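Local coordinates for protein N5-carboxyaminoimidazole ribonucleotide synthetase (Bacillus anthracis, PDB 3QFF) that probably catalyses the ATP-dependent carboxylation of aminoimidazole ribonucleotide with bicarbonate, giving N5-carboxyaminoimidazole ribonucleotide in purine biosynthesis, at residues 212-224 with 281-294. Residues are numbered along the deposited sequence; the frame is centred on the assembly and turned at random.
Sequences FPVAENIHVNNIL and NSGHYTQDACETSQ. With ADP (adenosine-5'-diphosphate), chain C.
Phe212 lays one face of its ring against the methyl group of Thr286, the two side chains crossing at about a right angle. Thr286 CG2 sits 3.8 Å from the ring centroid, 27° off the normal, in a CH-pi contact displaced toward the CD2-CE2 rim. At the ring's edge, close to its plane, lie Cys290 SG, a sulfur-aromatic neighbour 3.9 Å from Phe212 CD2, and Thr292 O, 3.1 Å from Phe212 CE2. Thr292 O is buried by this contact and has no hydrogen-bond partner in the model; it lies in the plane of the ring, at its edge. The rotation of Thr286 is fixed by its hydroxyl: OG1 donates to Gly283 O almost straight along the C=O axis (2.6 Å) and accepts from Gln294 N at 170°, while the methyl, anti to the carbonyl carbon, is left for Phe212. Residues 212-224 run through the hairpin formed by strands 209-220 and 223-229 in a large antiparallel sheet, and 281-294 is the loop and short helix that follow strand 270-276; both belong to the ATP-grasp domain. Tyr285 reaches back to the hairpin, its OH beside Pro213 CD and 2.9 Å from Pro213 O; farther down the ring, CE1 meets the methyl of Ala215. Next along the strand, the amide of Asn217 rests on Ser282 CB, 3.6 Å from Asn217 OD1, while its polar ends are held by Ser198 and Ser227. Ser198 also bonds to Ser282 OG. Leu224, with CG anti to the backbone N (chi1 -176°), extends CD2 to within 3.7 Å of Ser282 N and crosses the side chain of Asn281 obliquely. At the type I' turn between the strands, Asn222 OD1 approaches ADP C4' at 3.4 Å, and its ND2 is bonded to Asp160 O.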
loop_
_atom_site.group_PDB
_atom_site.type_symbol
_atom_site.label_atom_id
_atom_site.label_comp_id
_atom_site.label_asym_id
_atom_site.label_seq_id
_atom_site.Cartn_x
_atom_site.Cartn_y
_atom_site.Cartn_z
ATOM N N PHE A 212 12.153 13.110 1.661
ATOM C CA PHE A 212 12.023 12.358 0.423
ATOM C C PHE A 212 12.908 12.952 -0.671
ATOM O O PHE A 212 13.371 14.087 -0.538
ATOM C CB PHE A 212 10.566 12.335 -0.030
ATOM C CG PHE A 212 9.740 11.341 0.705
ATOM C CD1 PHE A 212 8.905 11.754 1.753
ATOM C CD2 PHE A 212 9.807 9.994 0.375
ATOM C CE1 PHE A 212 8.114 10.822 2.438
ATOM C CE2 PHE A 212 9.015 9.052 1.058
ATOM C CZ PHE A 212 8.170 9.467 2.085
ATOM N N PRO A 213 13.165 12.179 -1.741
ATOM C CA PRO A 213 14.032 12.692 -2.818
ATOM C C PRO A 213 13.380 13.862 -3.548
ATOM O O PRO A 213 12.143 13.968 -3.570
ATOM C CB PRO A 213 14.186 11.495 -3.782
ATOM C CG PRO A 213 13.657 10.300 -3.055
ATOM C CD PRO A 213 12.731 10.790 -1.970
ATOM N N VAL A 214 14.199 14.713 -4.158
ATOM C CA VAL A 214 13.705 15.827 -4.944
ATOM C C VAL A 214 12.927 15.352 -6.184
ATOM O O VAL A 214 13.423 14.552 -6.966
ATOM C CB VAL A 214 14.842 16.785 -5.402
ATOM C CG1 VAL A 214 14.243 18.021 -6.067
ATOM C CG2 VAL A 214 15.763 17.188 -4.227
ATOM N N ALA A 215 11.720 15.884 -6.362
ATOM C CA ALA A 215 10.911 15.587 -7.541
ATOM C C ALA A 215 10.883 16.807 -8.451
ATOM O O ALA A 215 10.740 17.931 -7.977
ATOM C CB ALA A 215 9.495 15.224 -7.138
ATOM N N GLU A 216 11.026 16.570 -9.752
ATOM C CA GLU A 216 10.831 17.618 -10.759
ATOM C C GLU A 216 9.363 17.614 -11.174
ATOM O O GLU A 216 8.835 16.575 -11.599
ATOM C CB GLU A 216 11.762 17.384 -11.957
ATOM C CG GLU A 216 11.338 18.079 -13.266
ATOM C CD GLU A 216 12.200 17.656 -14.467
ATOM O OE1 GLU A 216 13.080 16.790 -14.310
ATOM O OE2 GLU A 216 11.991 18.193 -15.576
ATOM N N ASN A 217 8.708 18.772 -11.061
ATOM C CA ASN A 217 7.278 18.875 -11.324
ATOM C C ASN A 217 6.927 19.651 -12.577
ATOM O O ASN A 217 7.418 20.767 -12.779
ATOM C CB ASN A 217 6.575 19.501 -10.124
ATOM C CG ASN A 217 6.776 18.698 -8.879
ATOM O OD1 ASN A 217 6.738 17.471 -8.917
ATOM N ND2 ASN A 217 7.027 19.375 -7.767
ATOM N N ILE A 218 6.060 19.058 -13.393
ATOM C CA ILE A 218 5.593 19.693 -14.621
ATOM C C ILE A 218 4.122 20.085 -14.476
ATOM O O ILE A 218 3.245 19.219 -14.315
ATOM C CB ILE A 218 5.894 18.802 -15.887
ATOM C CG1 ILE A 218 7.401 18.492 -15.955
ATOM C CG2 ILE A 218 5.388 19.493 -17.179
ATOM C CD1 ILE A 218 7.889 17.737 -17.201
ATOM N N HIS A 219 3.868 21.396 -14.493
ATOM C CA HIS A 219 2.516 21.948 -14.405
ATOM C C HIS A 219 1.987 22.350 -15.781
ATOM O O HIS A 219 2.757 22.771 -16.648
ATOM C CB HIS A 219 2.465 23.155 -13.461
ATOM C CG HIS A 219 2.799 22.818 -12.044
ATOM N ND1 HIS A 219 4.096 22.776 -11.580
ATOM C CD2 HIS A 219 2.012 22.477 -10.996
ATOM C CE1 HIS A 219 4.091 22.432 -10.303
ATOM N NE2 HIS A 219 2.841 22.240 -9.927
ATOM N N VAL A 220 0.675 22.210 -15.952
ATOM C CA VAL A 220 -0.043 22.569 -17.179
ATOM C C VAL A 220 -1.389 23.148 -16.761
ATOM O O VAL A 220 -2.133 22.510 -16.017
ATOM C CB VAL A 220 -0.246 21.324 -18.103
ATOM C CG1 VAL A 220 -1.382 21.546 -19.123
ATOM C CG2 VAL A 220 1.043 20.964 -18.814
ATOM N N ASN A 221 -1.690 24.366 -17.221
ATOM C CA ASN A 221 -2.889 25.113 -16.792
ATOM C C ASN A 221 -2.986 25.286 -15.283
ATOM O O ASN A 221 -4.081 25.219 -14.720
ATOM C CB ASN A 221 -4.173 24.446 -17.293
ATOM C CG ASN A 221 -4.383 24.624 -18.772
ATOM O OD1 ASN A 221 -4.226 25.726 -19.309
ATOM N ND2 ASN A 221 -4.750 23.542 -19.446
ATOM N N ASN A 222 -1.837 25.506 -14.647
ATOM C CA ASN A 222 -1.714 25.605 -13.185
ATOM C C ASN A 222 -2.201 24.381 -12.402
ATOM O O ASN A 222 -2.635 24.490 -11.249
ATOM C CB ASN A 222 -2.344 26.900 -12.658
ATOM C CG ASN A 222 -1.323 28.024 -12.496
ATOM O OD1 ASN A 222 -0.274 28.040 -13.156
ATOM N ND2 ASN A 222 -1.624 28.966 -11.602
ATOM N N ILE A 223 -2.140 23.220 -13.054
ATOM C CA ILE A 223 -2.430 21.938 -12.409
ATOM C C ILE A 223 -1.229 21.039 -12.644
ATOM O O ILE A 223 -0.626 21.071 -13.727
ATOM C CB ILE A 223 -3.715 21.277 -12.969
ATOM C CG1 ILE A 223 -4.921 22.198 -12.762
ATOM C CG2 ILE A 223 -3.994 19.915 -12.280
ATOM C CD1 ILE A 223 -6.146 21.762 -13.515
ATOM N N LEU A 224 -0.864 20.252 -11.632
ATOM C CA LEU A 224 0.233 19.301 -11.795
ATOM C C LEU A 224 -0.088 18.262 -12.868
ATOM O O LEU A 224 -1.178 17.691 -12.891
ATOM C CB LEU A 224 0.598 18.624 -10.462
ATOM C CG LEU A 224 1.790 17.661 -10.447
ATOM C CD1 LEU A 224 3.102 18.362 -10.848
ATOM C CD2 LEU A 224 1.936 17.002 -9.061
ATOM N N ASN A 281 0.197 16.359 -3.838
ATOM C CA ASN A 281 0.126 15.679 -5.150
ATOM C C ASN A 281 1.516 15.338 -5.720
ATOM O O ASN A 281 1.698 14.285 -6.345
ATOM C CB ASN A 281 -0.660 16.564 -6.127
ATOM C CG ASN A 281 -1.175 15.820 -7.361
ATOM O OD1 ASN A 281 -0.786 14.686 -7.674
ATOM N ND2 ASN A 281 -2.069 16.474 -8.070
ATOM N N SER A 282 2.494 16.215 -5.491
ATOM C CA SER A 282 3.863 15.994 -5.970
ATOM C C SER A 282 4.628 14.887 -5.195
ATOM O O SER A 282 5.759 14.575 -5.531
ATOM C CB SER A 282 4.650 17.321 -6.033
ATOM O OG SER A 282 5.013 17.807 -4.745
ATOM N N GLY A 283 3.991 14.299 -4.177
ATOM C CA GLY A 283 4.540 13.182 -3.409
ATOM C C GLY A 283 3.865 11.834 -3.648
ATOM O O GLY A 283 4.212 10.839 -3.003
ATOM N N HIS A 284 2.896 11.776 -4.559
ATOM C CA HIS A 284 2.199 10.498 -4.824
ATOM C C HIS A 284 3.117 9.413 -5.389
ATOM O O HIS A 284 2.853 8.209 -5.213
ATOM C CB HIS A 284 1.010 10.699 -5.778
ATOM C CG HIS A 284 -0.106 11.520 -5.211
ATOM N ND1 HIS A 284 -0.217 11.813 -3.868
ATOM C CD2 HIS A 284 -1.195 12.065 -5.808
ATOM C CE1 HIS A 284 -1.307 12.532 -3.667
ATOM N NE2 HIS A 284 -1.922 12.692 -4.828
ATOM N N TYR A 285 4.188 9.837 -6.069
ATOM C CA TYR A 285 5.199 8.887 -6.550
ATOM C C TYR A 285 5.710 7.955 -5.449
ATOM O O TYR A 285 6.100 6.828 -5.735
ATOM C CB TYR A 285 6.391 9.622 -7.179
ATOM C CG TYR A 285 7.353 10.238 -6.185
ATOM C CD1 TYR A 285 7.181 11.548 -5.727
ATOM C CD2 TYR A 285 8.463 9.518 -5.729
ATOM C CE1 TYR A 285 8.084 12.122 -4.826
ATOM C CE2 TYR A 285 9.360 10.072 -4.829
ATOM C CZ TYR A 285 9.172 11.376 -4.389
ATOM O OH TYR A 285 10.068 11.902 -3.502
ATOM N N THR A 286 5.724 8.434 -4.204
ATOM C CA THR A 286 6.298 7.674 -3.087
ATOM C C THR A 286 5.543 6.366 -2.806
ATOM O O THR A 286 6.101 5.460 -2.195
ATOM C CB THR A 286 6.301 8.473 -1.767
ATOM O OG1 THR A 286 4.953 8.857 -1.431
ATOM C CG2 THR A 286 7.188 9.700 -1.885
ATOM N N GLN A 287 4.280 6.295 -3.225
ATOM C CA GLN A 287 3.441 5.114 -3.001
ATOM C C GLN A 287 3.991 3.866 -3.652
ATOM O O GLN A 287 3.766 2.762 -3.164
ATOM C CB GLN A 287 2.039 5.337 -3.567
ATOM C CG GLN A 287 1.131 6.190 -2.694
ATOM C CD GLN A 287 -0.260 6.237 -3.263
ATOM O OE1 GLN A 287 -0.464 6.580 -4.444
ATOM N NE2 GLN A 287 -1.229 5.860 -2.449
ATOM N N ASP A 288 4.663 4.035 -4.788
ATOM C CA ASP A 288 5.169 2.882 -5.529
ATOM C C ASP A 288 6.691 2.836 -5.633
ATOM O O ASP A 288 7.266 1.768 -5.823
ATOM C CB ASP A 288 4.485 2.806 -6.907
ATOM C CG ASP A 288 2.978 2.590 -6.790
ATOM O OD1 ASP A 288 2.575 1.534 -6.248
ATOM O OD2 ASP A 288 2.194 3.475 -7.215
ATOM N N ALA A 289 7.344 3.983 -5.467
ATOM C CA ALA A 289 8.782 4.075 -5.774
ATOM C C ALA A 289 9.700 4.236 -4.568
ATOM O O ALA A 289 10.923 4.139 -4.722
ATOM C CB ALA A 289 9.041 5.194 -6.764
ATOM N N CYS A 290 9.128 4.493 -3.387
ATOM C CA CYS A 290 9.937 4.676 -2.180
ATOM C C CYS A 290 9.681 3.595 -1.157
ATOM O O CYS A 290 8.663 2.914 -1.185
ATOM C CB CYS A 290 9.685 6.044 -1.538
ATOM S SG CYS A 290 10.359 7.404 -2.464
ATOM N N GLU A 291 10.609 3.482 -0.218
ATOM C CA GLU A 291 10.516 2.509 0.850
ATOM C C GLU A 291 9.291 2.713 1.775
ATOM O O GLU A 291 8.726 1.735 2.268
ATOM C CB GLU A 291 11.835 2.515 1.623
ATOM C CG GLU A 291 12.024 1.300 2.472
ATOM C CD GLU A 291 13.424 1.195 3.018
ATOM O OE1 GLU A 291 13.552 0.769 4.189
ATOM O OE2 GLU A 291 14.383 1.554 2.287
ATOM N N THR A 292 8.882 3.970 1.989
ATOM C CA THR A 292 7.638 4.323 2.697
ATOM C C THR A 292 6.916 5.388 1.882
ATOM O O THR A 292 7.556 6.278 1.350
ATOM C CB THR A 292 7.921 4.971 4.094
ATOM O OG1 THR A 292 8.927 4.233 4.790
ATOM C CG2 THR A 292 6.642 5.004 4.957
ATOM N N SER A 293 5.592 5.339 1.800
ATOM C CA SER A 293 4.889 6.425 1.120
ATOM C C SER A 293 4.767 7.664 2.003
ATOM O O SER A 293 4.839 7.573 3.232
ATOM C CB SER A 293 3.506 5.975 0.662
ATOM O OG SER A 293 2.583 6.063 1.723
ATOM N N GLN A 294 4.561 8.830 1.390
ATOM C CA GLN A 294 4.277 10.033 2.177
ATOM C C GLN A 294 3.107 9.832 3.143
ATOM O O GLN A 294 3.059 10.455 4.220
ATOM C CB GLN A 294 4.036 11.238 1.260
ATOM C CG GLN A 294 2.769 11.159 0.412
ATOM C CD GLN A 294 2.510 12.426 -0.397
ATOM O OE1 GLN A 294 2.984 13.513 -0.052
ATOM N NE2 GLN A 294 1.716 12.295 -1.455
HETATM P PB ADP C . -0.808 28.155 -7.170
HETATM O O1B ADP C . -2.096 28.434 -7.909
HETATM O O2B ADP C . -0.925 28.373 -5.677
HETATM O O3B ADP C . -0.162 26.848 -7.566
HETATM P PA ADP C . 1.810 29.341 -7.666
HETATM O O1A ADP C . 2.350 27.948 -7.413
HETATM O O2A ADP C . 2.285 30.504 -6.825
HETATM O O3A ADP C . 0.188 29.336 -7.673
HETATM O "O5'" ADP C . 2.155 29.728 -9.187
HETATM C "C5'" ADP C . 1.566 28.996 -10.260
HETATM C "C4'" ADP C . 2.568 28.876 -11.398
HETATM O "O4'" ADP C . 2.953 30.184 -11.828
HETATM C "C3'" ADP C . 3.842 28.168 -10.963
HETATM O "O3'" ADP C . 3.798 26.777 -11.296
HETATM C "C2'" ADP C . 4.946 28.896 -11.704
HETATM O "O2'" ADP C . 5.251 28.208 -12.920
HETATM C "C1'" ADP C . 4.365 30.260 -12.045
HETATM N N9 ADP C . 4.964 31.305 -11.167
HETATM C C8 ADP C . 4.470 31.721 -9.981
HETATM N N7 ADP C . 5.251 32.687 -9.434
HETATM C C5 ADP C . 6.272 32.908 -10.279
HETATM C C6 ADP C . 7.459 33.800 -10.310
HETATM N N6 ADP C . 7.712 34.671 -9.300
HETATM N N1 ADP C . 8.281 33.710 -11.385
HETATM C C2 ADP C . 8.048 32.851 -12.396
HETATM N N3 ADP C . 6.993 32.017 -12.430
HETATM C C4 ADP C . 6.081 31.999 -11.422
#